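Local atomic coordinates of SufE-like protein 1, chloroplastic/mitochondrial (Arabidopsis thaliana, PDB entry 4PUI), a protein that takes part in cysteine desulfurization that supplies sulfur for iron-sulfur clusters in chloroplasts and mitochondria, activating the chloroplast desulfurase, and carries a C-terminal BolA domain. Residues 6-9 / 10-14. Residues are numbered along the deposited sequence; the frame is centred on the assembly and turned at random.
Sequences RGMR and IREKL
Ile10 meets Arg6 one turn back in two ways, through the backbone and through aliphatic carbons. Four successive i to i+4 bonds define this piece as regular alpha-helix: Ile10 N to Arg6 O (2.9 Å, N-H...O 160°), Arg11 N to Gly7 O, Glu12 N to Met8 O and Lys13 N to Arg9 O.

Apolar contact follows the same spacing. Ile10 CD1 lies 3.8 Å from Arg6 CG, the two side chains crossing at a slant; with Ile10 CG1 opposite its own carbonyl carbon (chi1 -72°), that branch runs back over Arg6 O, CG1 standing 3.4 Å from the oxygen. The residues belong to helix 5-18 of the BolA domain, which packs on the three-stranded mixed sheet: Ile10 touches Val25, Phe50 and Leu52. An alanine in place of Ile10 would probably leave Arg6 CG and these strand residues without the branch they share.

Charged groups point to other partners. Arg6 NE and Arg9 NE both form salt bridges with Glu78, Arg6 NE to OE1 and Arg9 NE to OE2, and Arg6 CA sits 3.6 Å above the plane of the Arg9 guanidinium, toward its rim. Arg11 reaches Glu15 and the carbonyl of Leu23.

On the exposed flank, Met8 O has a second partner beside Glu12 N: a water 2.8 Å from Met8 O lies in place to donate to it, and may also donate to Glu12 OE2 at a weak 3.3 Å, though it has more acceptors in reach than protons.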
loop_
_atom_site.group_PDB
_atom_site.type_symbol
_atom_site.label_atom_id
_atom_site.label_comp_id
_atom_site.label_asym_id
_atom_site.label_seq_id
_atom_site.Cartn_x
_atom_site.Cartn_y
_atom_site.Cartn_z
ATOM N N ARG A 6 8.688 4.288 7.717
ATOM C CA ARG A 6 7.469 4.522 6.933
ATOM C C ARG A 6 6.885 3.204 6.419
ATOM O O ARG A 6 5.678 2.990 6.502
ATOM C CB ARG A 6 7.703 5.455 5.733
ATOM C CG ARG A 6 6.550 5.429 4.725
ATOM C CD ARG A 6 6.606 6.574 3.702
ATOM N NE ARG A 6 6.450 7.852 4.376
ATOM C CZ ARG A 6 7.300 8.867 4.293
ATOM N NH1 ARG A 6 8.378 8.784 3.526
ATOM N NH2 ARG A 6 7.058 9.979 4.975
ATOM N N GLY A 7 7.737 2.340 5.874
ATOM C CA GLY A 7 7.289 1.038 5.385
ATOM C C GLY A 7 6.542 0.270 6.466
ATOM O O GLY A 7 5.508 -0.346 6.211
ATOM N N MET A 8 7.076 0.304 7.683
ATOM C CA MET A 8 6.449 -0.383 8.807
ATOM C C MET A 8 5.091 0.232 9.136
ATOM O O MET A 8 4.121 -0.490 9.400
ATOM C CB MET A 8 7.371 -0.381 10.032
ATOM C CG MET A 8 8.603 -1.243 9.859
ATOM S SD MET A 8 8.161 -2.940 9.386
ATOM C CE MET A 8 7.632 -3.621 10.953
ATOM N N ARG A 9 5.014 1.563 9.110
ATOM C CA ARG A 9 3.733 2.231 9.335
ATOM C C ARG A 9 2.696 1.873 8.273
ATOM O O ARG A 9 1.519 1.677 8.600
ATOM C CB ARG A 9 3.891 3.759 9.375
ATOM C CG ARG A 9 4.571 4.277 10.601
ATOM C CD ARG A 9 4.397 5.794 10.727
ATOM N NE ARG A 9 4.867 6.523 9.556
ATOM C CZ ARG A 9 6.087 7.034 9.435
ATOM N NH1 ARG A 9 6.963 6.880 10.407
ATOM N NH2 ARG A 9 6.435 7.694 8.337
ATOM N N ILE A 10 3.132 1.811 7.011
ATOM C CA ILE A 10 2.240 1.467 5.903
ATOM C C ILE A 10 1.709 0.051 6.098
ATOM O O ILE A 10 0.506 -0.181 6.004
ATOM C CB ILE A 10 2.961 1.595 4.538
ATOM C CG1 ILE A 10 3.179 3.071 4.174
ATOM C CG2 ILE A 10 2.175 0.892 3.422
ATOM C CD1 ILE A 10 4.060 3.243 2.934
ATOM N N ARG A 11 2.598 -0.881 6.406
ATOM C CA ARG A 11 2.183 -2.263 6.638
ATOM C C ARG A 11 1.190 -2.346 7.803
ATOM O O ARG A 11 0.168 -3.015 7.713
ATOM C CB ARG A 11 3.394 -3.155 6.906
ATOM C CG ARG A 11 3.019 -4.551 7.378
ATOM C CD ARG A 11 4.202 -5.505 7.347
ATOM N NE ARG A 11 4.372 -6.117 6.037
ATOM C CZ ARG A 11 3.652 -7.147 5.589
ATOM N NH1 ARG A 11 2.693 -7.687 6.343
ATOM N NH2 ARG A 11 3.888 -7.640 4.382
ATOM N N GLU A 12 1.478 -1.652 8.895
ATOM C CA GLU A 12 0.594 -1.735 10.059
ATOM C C GLU A 12 -0.788 -1.130 9.783
ATOM O O GLU A 12 -1.813 -1.658 10.244
ATOM C CB GLU A 12 1.248 -1.087 11.283
ATOM C CG GLU A 12 2.278 -1.989 11.942
ATOM C CD GLU A 12 3.132 -1.269 12.965
ATOM O OE1 GLU A 12 2.606 -0.363 13.644
ATOM O OE2 GLU A 12 4.330 -1.616 13.086
ATOM N N LYS A 13 -0.813 -0.030 9.042
ATOM C CA LYS A 13 -2.069 0.640 8.710
ATOM C C LYS A 13 -2.939 -0.271 7.839
ATOM O O LYS A 13 -4.138 -0.406 8.069
ATOM C CB LYS A 13 -1.798 1.962 7.997
ATOM C CG LYS A 13 -3.050 2.745 7.569
ATOM C CD LYS A 13 -3.835 3.252 8.765
ATOM C CE LYS A 13 -5.029 4.091 8.337
ATOM N NZ LYS A 13 -4.760 5.557 8.382
ATOM N N LEU A 14 -2.333 -0.892 6.838
ATOM C CA LEU A 14 -3.103 -1.768 5.963
ATOM C C LEU A 14 -3.577 -3.021 6.684
ATOM O O LEU A 14 -4.696 -3.481 6.447
ATOM C CB LEU A 14 -2.289 -2.140 4.729
ATOM C CG LEU A 14 -1.865 -0.933 3.890
ATOM C CD1 LEU A 14 -0.919 -1.365 2.789
ATOM C CD2 LEU A 14 -3.075 -0.204 3.311
HETATM O O HOH W 1 4.570 -3.175 10.141
#